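Nickel-dependent hydrogenase large subunit (Allochromatium vinosum, PDB 3MYR) carries the nickel-iron active centre of a heterodimeric hydrogenase that oxidises H2 with transfer of electrons to an acceptor, probably recycling H2 released by nitrogenase. Local coordinates at residues 26-31 against 530-536; 193-197 against 248-252; 242-246 against 444-448; 267-271 against 544-548. All blocks are in the same frame, centred on the assembly; numbering follows the deposited sequence.

Interaction 1 of 4, residues 26-31 against 530-536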
loop_
_atom_site.group_PDB
_atom_site.type_symbol
_atom_site.label_atom_id
_atom_site.label_comp_id
_atom_site.label_asym_id
_atom_site.label_seq_id
_atom_site.Cartn_x
_atom_site.Cartn_y
_atom_site.Cartn_z
ATOM N N ALA B 26 -7.354 16.045 -29.902
ATOM C CA ALA B 26 -6.302 15.685 -28.937
ATOM C C ALA B 26 -6.722 15.888 -27.458
ATOM O O ALA B 26 -5.995 15.497 -26.527
ATOM C CB ALA B 26 -5.018 16.502 -29.244
ATOM N N THR B 27 -7.921 16.444 -27.260
ATOM C CA THR B 27 -8.444 16.841 -25.965
ATOM C C THR B 27 -9.257 15.747 -25.280
ATOM O O THR B 27 -10.128 15.103 -25.884
ATOM C CB THR B 27 -9.283 18.154 -26.096
ATOM O OG1 THR B 27 -8.371 19.204 -26.421
ATOM C CG2 THR B 27 -9.921 18.552 -24.780
ATOM N N ILE B 28 -8.980 15.526 -23.996
ATOM C CA ILE B 28 -9.843 14.643 -23.252
ATOM C C ILE B 28 -11.202 15.306 -22.994
ATOM O O ILE B 28 -11.283 16.269 -22.240
ATOM C CB ILE B 28 -9.182 14.140 -21.957
ATOM C CG1 ILE B 28 -7.915 13.352 -22.311
ATOM C CG2 ILE B 28 -10.196 13.281 -21.155
ATOM C CD1 ILE B 28 -7.164 12.767 -21.131
ATOM N N ALA B 29 -12.267 14.774 -23.566
ATOM C CA ALA B 29 -13.606 15.387 -23.358
ATOM C C ALA B 29 -14.326 14.791 -22.139
ATOM O O ALA B 29 -14.851 15.539 -21.319
ATOM C CB ALA B 29 -14.498 15.282 -24.627
ATOM N N GLN B 30 -14.323 13.465 -22.009
ATOM C CA GLN B 30 -14.844 12.791 -20.798
ATOM C C GLN B 30 -13.878 11.680 -20.419
ATOM O O GLN B 30 -13.359 10.966 -21.301
ATOM C CB GLN B 30 -16.234 12.165 -20.999
ATOM C CG GLN B 30 -17.453 13.115 -21.206
ATOM C CD GLN B 30 -17.922 13.842 -19.912
ATOM O OE1 GLN B 30 -17.541 15.007 -19.681
ATOM N NE2 GLN B 30 -18.776 13.183 -19.095
ATOM N N ALA B 31 -13.653 11.508 -19.121
ATOM C CA ALA B 31 -12.846 10.398 -18.638
ATOM C C ALA B 31 -13.675 9.495 -17.692
ATOM O O ALA B 31 -14.575 9.964 -16.963
ATOM C CB ALA B 31 -11.598 10.935 -17.928
ATOM N N LEU B 530 -8.604 14.543 -15.268
ATOM C CA LEU B 530 -8.347 14.319 -16.666
ATOM C C LEU B 530 -9.193 15.212 -17.554
ATOM O O LEU B 530 -8.728 15.596 -18.651
ATOM C CB LEU B 530 -8.615 12.860 -17.033
ATOM C CG LEU B 530 -7.563 11.912 -16.328
ATOM C CD1 LEU B 530 -7.791 10.451 -16.746
ATOM C CD2 LEU B 530 -6.105 12.343 -16.657
ATOM N N GLN B 531 -10.434 15.522 -17.116
ATOM C CA GLN B 531 -11.274 16.402 -17.887
ATOM C C GLN B 531 -10.775 17.852 -17.776
ATOM O O GLN B 531 -11.219 18.679 -18.523
ATOM C CB GLN B 531 -12.755 16.282 -17.497
ATOM C CG GLN B 531 -13.269 14.917 -17.928
ATOM C CD GLN B 531 -14.601 14.499 -17.319
ATOM O OE1 GLN B 531 -15.013 13.349 -17.480
ATOM N NE2 GLN B 531 -15.278 15.418 -16.640
ATOM N N ASP B 532 -9.850 18.148 -16.854
ATOM C CA ASP B 532 -9.371 19.538 -16.664
ATOM C C ASP B 532 -8.062 19.825 -17.488
ATOM O O ASP B 532 -6.926 19.507 -17.065
ATOM C CB ASP B 532 -9.208 19.827 -15.151
ATOM C CG ASP B 532 -8.409 21.099 -14.866
ATOM O OD1 ASP B 532 -7.735 21.180 -13.805
ATOM O OD2 ASP B 532 -8.487 22.052 -15.676
ATOM N N ASN B 533 -8.233 20.354 -18.688
ATOM C CA ASN B 533 -7.094 20.897 -19.450
ATOM C C ASN B 533 -6.056 19.844 -19.899
ATOM O O ASN B 533 -4.842 20.057 -19.826
ATOM C CB ASN B 533 -6.455 22.050 -18.642
ATOM C CG ASN B 533 -5.512 22.946 -19.494
ATOM O OD1 ASN B 533 -4.674 23.716 -18.957
ATOM N ND2 ASN B 533 -5.629 22.838 -20.809
ATOM N N HIS B 534 -6.514 18.663 -20.313
ATOM C CA HIS B 534 -5.563 17.667 -20.839
ATOM C C HIS B 534 -5.643 17.466 -22.337
ATOM O O HIS B 534 -6.699 17.209 -22.841
ATOM C CB HIS B 534 -5.738 16.294 -20.151
ATOM C CG HIS B 534 -5.301 16.288 -18.711
ATOM N ND1 HIS B 534 -4.256 15.502 -18.248
ATOM C CD2 HIS B 534 -5.705 17.033 -17.655
ATOM C CE1 HIS B 534 -4.016 15.783 -16.970
ATOM N NE2 HIS B 534 -4.879 16.703 -16.584
ATOM N N GLN B 535 -4.483 17.349 -22.985
ATOM C CA GLN B 535 -4.332 17.004 -24.419
ATOM C C GLN B 535 -3.357 15.826 -24.486
ATOM O O GLN B 535 -2.450 15.711 -23.631
ATOM C CB GLN B 535 -3.813 18.213 -25.217
ATOM C CG GLN B 535 -4.860 19.371 -25.365
ATOM C CD GLN B 535 -5.065 20.256 -24.060
ATOM O OE1 GLN B 535 -6.166 20.819 -23.822
ATOM N NE2 GLN B 535 -4.009 20.375 -23.232
ATOM N N LEU B 536 -3.631 14.851 -25.353
ATOM C CA LEU B 536 -2.683 13.738 -25.567
ATOM C C LEU B 536 -1.935 13.947 -26.890
ATOM O O LEU B 536 -2.581 14.069 -27.946
ATOM C CB LEU B 536 -3.447 12.419 -25.659
ATOM C CG LEU B 536 -3.727 11.637 -24.367
ATOM C CD1 LEU B 536 -4.020 12.620 -23.268
ATOM C CD2 LEU B 536 -4.906 10.675 -24.589
HETATM O O HOH W 1 -9.190 17.829 -20.876
HETATM O O HOH W 2 -12.920 18.156 -20.688
#
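A single antiparallel beta bridge joins residues 530-536, where the chain leaves helix 525-531, to strand 27-35, an outermost strand of a three-stranded antiparallel sheet. T27 and Q535 form the non-hydrogen-bonded pair, their CA atoms 4.4 Å apart, flanked by two backbone hydrogen bonds: L536 N to A26 O (2.7 Å) and I28 N to H534 O (3.1 Å). Beyond them the backbones diverge, and water 1 takes up the gap, 2.9 Å from both I28 O and H534 N; water 2 links I28 O (2.9 Å) and Q531 O (2.8 Å). On the buried side I28, in the mt rotamer, points toward residues 530-536; its CD1 lies 3.8 Å from L536 CD1, 3.9 Å from H534 CB and 4.3 Å from L530 CB. M23 and I545 also pack on I28, so this side merges into the interior. L530, likewise mt, puts CB 3.7 Å from A31 CB. On the other side T27, with chi1 m, rests OG1 3.7 Å from Q535 CG. A29 and Q30 both face Q22 in a classic beta bulge, past which a side chain holds the strand. Q531, with chi1 m and chi2 t, starts out sideways but stretches its amide to the strand, where OE1 accepts a hydrogen bond from A31 N at 2.8 Å.

Interaction 2 of 4, residues 193-197 against 248-252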
loop_
_atom_site.group_PDB
_atom_site.type_symbol
_atom_site.label_atom_id
_atom_site.label_comp_id
_atom_site.label_asym_id
_atom_site.label_seq_id
_atom_site.Cartn_x
_atom_site.Cartn_y
_atom_site.Cartn_z
ATOM N N GLU B 193 19.056 4.790 -4.997
ATOM C CA GLU B 193 19.301 5.028 -3.580
ATOM C C GLU B 193 18.000 4.886 -2.768
ATOM O O GLU B 193 18.026 4.416 -1.634
ATOM C CB GLU B 193 19.882 6.429 -3.335
ATOM C CG GLU B 193 21.159 6.720 -4.059
ATOM C CD GLU B 193 22.314 5.819 -3.513
ATOM O OE1 GLU B 193 22.253 5.449 -2.305
ATOM O OE2 GLU B 193 23.232 5.435 -4.303
ATOM N N ALA B 194 16.866 5.323 -3.318
ATOM C CA ALA B 194 15.599 5.211 -2.606
ATOM C C ALA B 194 15.234 3.758 -2.348
ATOM O O ALA B 194 14.634 3.480 -1.303
ATOM C CB ALA B 194 14.417 5.963 -3.360
ATOM N N LEU B 195 15.604 2.815 -3.254
ATOM C CA LEU B 195 15.297 1.429 -2.937
ATOM C C LEU B 195 16.132 0.951 -1.742
ATOM O O LEU B 195 15.625 0.188 -0.940
ATOM C CB LEU B 195 15.571 0.454 -4.111
ATOM C CG LEU B 195 14.696 0.607 -5.311
ATOM C CD1 LEU B 195 15.406 -0.110 -6.511
ATOM C CD2 LEU B 195 13.335 -0.030 -4.928
ATOM N N ALA B 196 17.428 1.303 -1.665
ATOM C CA ALA B 196 18.251 0.874 -0.509
ATOM C C ALA B 196 17.738 1.578 0.781
ATOM O O ALA B 196 17.664 0.988 1.851
ATOM C CB ALA B 196 19.719 1.212 -0.732
ATOM N N TRP B 197 17.413 2.858 0.667
ATOM C CA TRP B 197 16.962 3.594 1.839
ATOM C C TRP B 197 15.612 3.036 2.370
ATOM O O TRP B 197 15.404 2.862 3.598
ATOM C CB TRP B 197 16.796 5.104 1.449
ATOM C CG TRP B 197 16.067 5.878 2.503
ATOM C CD1 TRP B 197 16.611 6.511 3.618
ATOM C CD2 TRP B 197 14.641 6.092 2.557
ATOM N NE1 TRP B 197 15.577 7.117 4.327
ATOM C CE2 TRP B 197 14.383 6.910 3.668
ATOM C CE3 TRP B 197 13.571 5.738 1.709
ATOM C CZ2 TRP B 197 13.075 7.272 4.038
ATOM C CZ3 TRP B 197 12.276 6.035 2.110
ATOM C CH2 TRP B 197 12.046 6.853 3.242
ATOM N N SER B 248 18.007 8.825 9.648
ATOM C CA SER B 248 18.078 8.573 8.220
ATOM C C SER B 248 16.846 8.898 7.425
ATOM O O SER B 248 16.955 9.225 6.254
ATOM C CB SER B 248 18.658 7.223 7.781
ATOM O OG SER B 248 18.303 6.301 8.682
ATOM N N MET B 249 15.671 8.829 8.028
ATOM C CA MET B 249 14.456 9.332 7.367
ATOM C C MET B 249 14.541 10.819 7.101
ATOM O O MET B 249 14.291 11.242 5.964
ATOM C CB MET B 249 13.209 9.043 8.197
ATOM C CG MET B 249 12.876 7.570 8.273
ATOM S SD MET B 249 11.428 7.485 9.365
ATOM C CE MET B 249 11.741 5.963 10.252
ATOM N N ARG B 250 14.934 11.597 8.132
ATOM C CA ARG B 250 15.048 13.033 7.996
ATOM C C ARG B 250 16.034 13.397 6.876
ATOM O O ARG B 250 15.768 14.289 6.048
ATOM C CB ARG B 250 15.544 13.715 9.287
ATOM C CG ARG B 250 15.400 15.252 9.233
ATOM C CD ARG B 250 15.286 15.790 10.694
ATOM N NE ARG B 250 14.688 17.140 10.805
ATOM C CZ ARG B 250 15.357 18.278 10.590
ATOM N NH1 ARG B 250 14.760 19.447 10.721
ATOM N NH2 ARG B 250 16.629 18.267 10.236
ATOM N N THR B 251 17.193 12.773 6.884
ATOM C CA THR B 251 18.226 13.130 5.943
ATOM C C THR B 251 17.751 12.848 4.521
ATOM O O THR B 251 17.993 13.648 3.627
ATOM C CB THR B 251 19.493 12.268 6.200
ATOM O OG1 THR B 251 19.925 12.590 7.500
ATOM C CG2 THR B 251 20.681 12.664 5.243
ATOM N N PHE B 252 17.096 11.708 4.296
ATOM C CA PHE B 252 16.738 11.340 2.887
ATOM C C PHE B 252 15.660 12.286 2.364
ATOM O O PHE B 252 15.734 12.772 1.210
ATOM C CB PHE B 252 16.313 9.887 2.757
ATOM C CG PHE B 252 16.343 9.357 1.356
ATOM C CD1 PHE B 252 15.198 9.436 0.530
ATOM C CD2 PHE B 252 17.501 8.827 0.830
ATOM C CE1 PHE B 252 15.264 8.964 -0.833
ATOM C CE2 PHE B 252 17.547 8.354 -0.518
ATOM C CZ PHE B 252 16.398 8.377 -1.304
#
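W197 lays its indole against the ring of F252 in an offset stack, the centroid of the five-membered ring 4.2 Å from that of the phenyl ring and the planes inclined by only 16°. Both residues take a t chi1 and reach out from helices 181-201 and 236-265, whose short segments run antiparallel at 165° with axes 11.9 Å apart. That separation is wide for a helix pair, and the two rings fill it. Each also covers the root of the other: F252 CB sits 3.5 Å from the centroid of the W197 five-membered ring, and W197 CB 4.1 Å from that of the F252 ring, both CH-pi contacts over a face. F252 reaches across to the opposite helix, with CZ 3.7 Å from A194 CB, while W197 CZ2 comes within 4.3 Å of M249 CG. At the edge of the indole, W197 NE1 donates a hydrogen bond to S248 O (3.2 Å), a carbonyl that also accepts the helical bond from F252 N (3.2 Å). V105 of helix 86-112 touches both side chains, and W140 meets F252 edge-to-face, so the pair belongs to a larger helix-packed core. Stacking and CH-pi contacts bury the apolar surface of the rings, and the shared carbonyl satisfies the one polar atom of the indole, so W197 can be buried without leaving its NE1 proton unused.

Interaction 3 of 4, residues 242-246 against 444-448; sequences VRNLI and MQGWY
Alpha-helical segments 242-246 of helix 236-265 and 444-448 of helix 426-456 (phi/psi near -60°/-40°) pack antiparallel at 166°, axes 10.9 Å apart. The register sets I246 opposite M444 (CA-CA 7.0 Å) and R243 opposite Y448 (7.7 Å). M444, all three chi angles m, points toward the partner and places CB 3.9 Å from I246 CG2. Q445 leaves sideways with chi1 t, its end turning back toward I246 and R243. One turn after M444, Y448 reaches across with chi1 t and chi2 near 85°. I246 (mt) sets CD1 3.6 Å from Y448 CB, and V242 (chi1 t) sets CG1 3.8 Å from Y448 CE1. R243 (chi1 and chi2 t, chi3 m) has CB 3.6 Å from Y448 OH, which hydrogen-bonds to L239 O, and a guanidinium face over Y448 CE2. Such mainly apolar antiparallel helix packing, bordered by R243 and Q445, makes no hydrogen bond across. F204 of helix 203-209 touches V242, I246 and M444; L94 of helix 86-112 touches I246, M444 and W447.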
loop_
_atom_site.group_PDB
_atom_site.type_symbol
_atom_site.label_atom_id
_atom_site.label_comp_id
_atom_site.label_asym_id
_atom_site.label_seq_id
_atom_site.Cartn_x
_atom_site.Cartn_y
_atom_site.Cartn_z
ATOM N N VAL B 242 15.877 2.822 17.083
ATOM C CA VAL B 242 14.771 3.611 16.577
ATOM C C VAL B 242 15.273 5.043 16.319
ATOM O O VAL B 242 14.949 5.670 15.294
ATOM C CB VAL B 242 13.672 3.643 17.593
ATOM C CG1 VAL B 242 12.573 4.727 17.228
ATOM C CG2 VAL B 242 13.087 2.228 17.806
ATOM N N ARG B 243 16.085 5.564 17.247
ATOM C CA ARG B 243 16.580 6.917 17.053
ATOM C C ARG B 243 17.377 7.073 15.749
ATOM O O ARG B 243 17.259 8.069 15.024
ATOM C CB ARG B 243 17.492 7.306 18.207
ATOM C CG ARG B 243 18.048 8.709 17.930
ATOM C CD ARG B 243 19.285 8.988 18.808
ATOM N NE ARG B 243 18.815 9.520 20.086
ATOM C CZ ARG B 243 18.511 10.803 20.300
ATOM N NH1 ARG B 243 18.620 11.726 19.332
ATOM N NH2 ARG B 243 18.063 11.161 21.496
ATOM N N ASN B 244 18.256 6.122 15.475
ATOM C CA ASN B 244 19.046 6.214 14.236
ATOM C C ASN B 244 18.168 6.153 12.986
ATOM O O ASN B 244 18.443 6.823 11.979
ATOM C CB ASN B 244 20.121 5.109 14.189
ATOM C CG ASN B 244 21.338 5.455 15.074
ATOM O OD1 ASN B 244 21.323 6.433 15.805
ATOM N ND2 ASN B 244 22.377 4.643 15.011
ATOM N N LEU B 245 17.126 5.323 13.018
ATOM C CA LEU B 245 16.230 5.229 11.824
ATOM C C LEU B 245 15.519 6.581 11.549
ATOM O O LEU B 245 15.397 6.986 10.411
ATOM C CB LEU B 245 15.190 4.091 12.012
ATOM C CG LEU B 245 15.854 2.725 11.987
ATOM C CD1 LEU B 245 14.915 1.644 12.707
ATOM C CD2 LEU B 245 16.214 2.375 10.471
ATOM N N ILE B 246 15.135 7.317 12.590
ATOM C CA ILE B 246 14.422 8.602 12.375
ATOM C C ILE B 246 15.333 9.625 11.690
ATOM O O ILE B 246 14.926 10.352 10.793
ATOM C CB ILE B 246 13.963 9.187 13.739
ATOM C CG1 ILE B 246 12.792 8.349 14.303
ATOM C CG2 ILE B 246 13.563 10.666 13.556
ATOM C CD1 ILE B 246 12.375 8.737 15.813
ATOM N N MET B 444 8.526 13.694 13.923
ATOM C CA MET B 444 8.930 12.403 14.458
ATOM C C MET B 444 9.786 12.571 15.684
ATOM O O MET B 444 9.632 11.784 16.588
ATOM C CB MET B 444 9.734 11.557 13.445
ATOM C CG MET B 444 8.930 11.119 12.174
ATOM S SD MET B 444 7.808 9.794 12.554
ATOM C CE MET B 444 9.013 8.409 12.678
ATOM N N GLN B 445 10.721 13.534 15.685
ATOM C CA GLN B 445 11.631 13.735 16.799
ATOM C C GLN B 445 10.819 14.109 18.054
ATOM O O GLN B 445 11.086 13.596 19.121
ATOM C CB GLN B 445 12.741 14.801 16.536
ATOM C CG GLN B 445 13.929 14.765 17.623
ATOM C CD GLN B 445 14.655 13.355 17.707
ATOM O OE1 GLN B 445 14.917 12.797 18.799
ATOM N NE2 GLN B 445 14.938 12.790 16.565
ATOM N N GLY B 446 9.745 14.877 17.893
ATOM C CA GLY B 446 8.989 15.345 19.053
ATOM C C GLY B 446 8.280 14.142 19.684
ATOM O O GLY B 446 8.247 14.001 20.903
ATOM N N TRP B 447 7.774 13.225 18.866
ATOM C CA TRP B 447 7.018 12.108 19.465
ATOM C C TRP B 447 7.974 11.108 20.105
ATOM O O TRP B 447 7.680 10.552 21.180
ATOM C CB TRP B 447 6.171 11.357 18.430
ATOM C CG TRP B 447 5.159 12.208 17.764
ATOM C CD1 TRP B 447 4.218 13.050 18.372
ATOM C CD2 TRP B 447 4.854 12.214 16.349
ATOM N NE1 TRP B 447 3.415 13.620 17.380
ATOM C CE2 TRP B 447 3.784 13.135 16.150
ATOM C CE3 TRP B 447 5.379 11.534 15.242
ATOM C CZ2 TRP B 447 3.290 13.430 14.894
ATOM C CZ3 TRP B 447 4.849 11.805 13.996
ATOM C CH2 TRP B 447 3.798 12.726 13.836
ATOM N N TYR B 448 9.125 10.903 19.466
ATOM C CA TYR B 448 10.164 10.037 20.036
ATOM C C TYR B 448 10.641 10.567 21.429
ATOM O O TYR B 448 10.718 9.792 22.445
ATOM C CB TYR B 448 11.357 9.911 19.081
ATOM C CG TYR B 448 12.506 9.087 19.669
ATOM C CD1 TYR B 448 12.497 7.708 19.560
ATOM C CD2 TYR B 448 13.605 9.703 20.317
ATOM C CE1 TYR B 448 13.535 6.929 20.111
ATOM C CE2 TYR B 448 14.669 8.951 20.856
ATOM C CZ TYR B 448 14.601 7.561 20.766
ATOM O OH TYR B 448 15.609 6.781 21.258
#

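Interaction 4 of 4, residues 267-271 against 544-548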
loop_
_atom_site.group_PDB
_atom_site.type_symbol
_atom_site.label_atom_id
_atom_site.label_comp_id
_atom_site.label_asym_id
_atom_site.label_seq_id
_atom_site.Cartn_x
_atom_site.Cartn_y
_atom_site.Cartn_z
ATOM N N PHE B 267 10.760 22.362 -14.544
ATOM C CA PHE B 267 10.640 22.075 -15.992
ATOM C C PHE B 267 9.196 21.736 -16.408
ATOM O O PHE B 267 8.931 21.519 -17.572
ATOM C CB PHE B 267 11.591 20.916 -16.392
ATOM C CG PHE B 267 13.081 21.320 -16.393
ATOM C CD1 PHE B 267 13.832 21.262 -15.228
ATOM C CD2 PHE B 267 13.703 21.769 -17.572
ATOM C CE1 PHE B 267 15.197 21.635 -15.233
ATOM C CE2 PHE B 267 15.079 22.169 -17.573
ATOM C CZ PHE B 267 15.791 22.101 -16.409
ATOM N N TYR B 268 8.272 21.701 -15.456
ATOM C CA TYR B 268 6.913 21.224 -15.725
ATOM C C TYR B 268 5.810 22.141 -15.114
ATOM O O TYR B 268 4.763 21.673 -14.668
ATOM C CB TYR B 268 6.783 19.803 -15.147
ATOM C CG TYR B 268 7.589 18.773 -15.940
ATOM C CD1 TYR B 268 8.718 18.190 -15.388
ATOM C CD2 TYR B 268 7.238 18.439 -17.265
ATOM C CE1 TYR B 268 9.449 17.261 -16.105
ATOM C CE2 TYR B 268 7.973 17.520 -18.000
ATOM C CZ TYR B 268 9.060 16.912 -17.405
ATOM O OH TYR B 268 9.788 15.918 -18.060
ATOM N N LYS B 269 6.058 23.440 -15.143
ATOM C CA LYS B 269 5.302 24.416 -14.411
ATOM C C LYS B 269 3.926 24.493 -15.032
ATOM O O LYS B 269 2.967 24.764 -14.310
ATOM C CB LYS B 269 5.970 25.799 -14.505
ATOM C CG LYS B 269 7.187 25.974 -13.533
ATOM C CD LYS B 269 7.901 27.321 -13.910
ATOM C CE LYS B 269 9.158 27.519 -13.109
ATOM N NZ LYS B 269 9.633 28.947 -13.143
ATOM N N ASP B 270 3.810 24.216 -16.333
ATOM C CA ASP B 270 2.478 24.167 -16.979
ATOM C C ASP B 270 1.593 23.003 -16.408
ATOM O O ASP B 270 0.354 23.043 -16.513
ATOM C CB ASP B 270 2.585 24.032 -18.511
ATOM C CG ASP B 270 3.347 22.775 -18.924
ATOM O OD1 ASP B 270 2.804 21.933 -19.683
ATOM O OD2 ASP B 270 4.485 22.576 -18.426
ATOM N N TRP B 271 2.200 22.037 -15.720
ATOM C CA TRP B 271 1.416 20.961 -15.062
ATOM C C TRP B 271 0.824 21.517 -13.778
ATOM O O TRP B 271 0.138 20.808 -13.029
ATOM C CB TRP B 271 2.285 19.681 -14.829
ATOM C CG TRP B 271 2.372 18.948 -16.153
ATOM C CD1 TRP B 271 3.191 19.258 -17.204
ATOM C CD2 TRP B 271 1.478 17.928 -16.622
ATOM N NE1 TRP B 271 2.898 18.452 -18.289
ATOM C CE2 TRP B 271 1.859 17.627 -17.970
ATOM C CE3 TRP B 271 0.400 17.219 -16.028
ATOM C CZ2 TRP B 271 1.171 16.681 -18.763
ATOM C CZ3 TRP B 271 -0.217 16.228 -16.760
ATOM C CH2 TRP B 271 0.144 15.984 -18.147
ATOM N N GLU B 544 0.433 11.656 -20.660
ATOM C CA GLU B 544 -0.213 12.763 -19.976
ATOM C C GLU B 544 -1.274 12.256 -19.030
ATOM O O GLU B 544 -1.532 12.856 -18.007
ATOM C CB GLU B 544 -0.863 13.733 -20.967
ATOM C CG GLU B 544 0.123 14.379 -22.020
ATOM C CD GLU B 544 0.271 13.577 -23.326
ATOM O OE1 GLU B 544 0.640 14.178 -24.362
ATOM O OE2 GLU B 544 0.054 12.342 -23.354
ATOM N N ILE B 545 -1.927 11.160 -19.380
ATOM C CA ILE B 545 -2.894 10.551 -18.477
ATOM C C ILE B 545 -2.161 10.034 -17.221
ATOM O O ILE B 545 -2.576 10.312 -16.082
ATOM C CB ILE B 545 -3.668 9.434 -19.203
ATOM C CG1 ILE B 545 -4.733 10.069 -20.101
ATOM C CG2 ILE B 545 -4.336 8.465 -18.169
ATOM C CD1 ILE B 545 -5.522 9.000 -21.003
ATOM N N LEU B 546 -1.046 9.336 -17.442
ATOM C CA LEU B 546 -0.314 8.720 -16.370
ATOM C C LEU B 546 0.183 9.793 -15.407
ATOM O O LEU B 546 0.141 9.601 -14.223
ATOM C CB LEU B 546 0.870 7.902 -16.922
ATOM C CG LEU B 546 0.503 6.714 -17.844
ATOM C CD1 LEU B 546 1.786 5.969 -18.251
ATOM C CD2 LEU B 546 -0.455 5.762 -17.195
ATOM N N ARG B 547 0.716 10.897 -15.921
ATOM C CA ARG B 547 1.263 11.903 -14.999
ATOM C C ARG B 547 0.228 12.336 -13.977
ATOM O O ARG B 547 0.542 12.440 -12.816
ATOM C CB ARG B 547 1.732 13.152 -15.785
ATOM C CG ARG B 547 3.049 12.969 -16.386
ATOM C CD ARG B 547 3.439 14.131 -17.315
ATOM N NE ARG B 547 4.749 13.853 -17.840
ATOM C CZ ARG B 547 5.519 14.694 -18.514
ATOM N NH1 ARG B 547 5.086 15.899 -18.865
ATOM N NH2 ARG B 547 6.716 14.286 -18.883
ATOM N N THR B 548 -1.005 12.589 -14.426
ATOM C CA THR B 548 -2.069 13.086 -13.571
ATOM C C THR B 548 -2.660 11.974 -12.716
ATOM O O THR B 548 -2.769 12.120 -11.463
ATOM C CB THR B 548 -3.141 13.810 -14.388
ATOM O OG1 THR B 548 -2.614 15.065 -14.828
ATOM C CG2 THR B 548 -4.432 14.123 -13.553
#
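This is a buried contact between a tryptophan and a helix: the short 3-10 turn in the loop between helix 236-265 and strand 281-288 inserts W271 against helix 543-551, near the C-terminus of the large subunit. The turn is set by the hydrogen bond from W271 N to Y268 O (2.8 Å), which brings both aromatic side chains toward the helix. The aliphatic part of R547 covers one face of the indole, its CD 3.9 Å from the centroid of the W271 six-membered ring and 18° off the normal, a CH-pi contact. With chi2 and chi3 both t, the arginine runs on extended past the indole until NH1 comes within 3.4 Å of Y268 CE2. NH1 is equally close, at 3.4 Å, to W271 NE1, but both atoms are donors and form no hydrogen bond. NE and NH2 hydrogen-bond outside the two segments, to D115 O and A176 O, which fixes R547 where the aromatic residues meet it. R274 makes a cation-pi contact with W271. Y268 OH, for its part, is hydrogen-bonded to W116 O. The far edge of the indole abuts the helix itself: W271 CH2 lies 3.6 Å from E544 O and 3.7 Å from E544 CB, while T548 OG1, hydrogen-bonded to T426 OG1, packs at the ring edge 3.3 Å from W271 CZ3.

The four contacts form two touching pairs. Interactions 2 and 3 both use helix 236-265, their centres 14 Å apart, and meet where M249 SD lies 4.2 Å from M444 CE. Interactions 1 and 4, with centres 12 Å apart, draw on helices 525-531 and 543-551, which follow each other in the chain; I28 CD1 lies 3.8 Å from I545 CG1. Interactions 1 and 3, 44 Å between centres, fall on opposite sides of the chain's centre. Interactions 2, 3 and 4 are buried, whereas interaction 1 is partly exposed and relies on backbone hydrogen bonds and water. Each buried contact includes an aromatic side chain: stacked in 2, among I246, V242 and R243 in 3, covered by an arginine in 4.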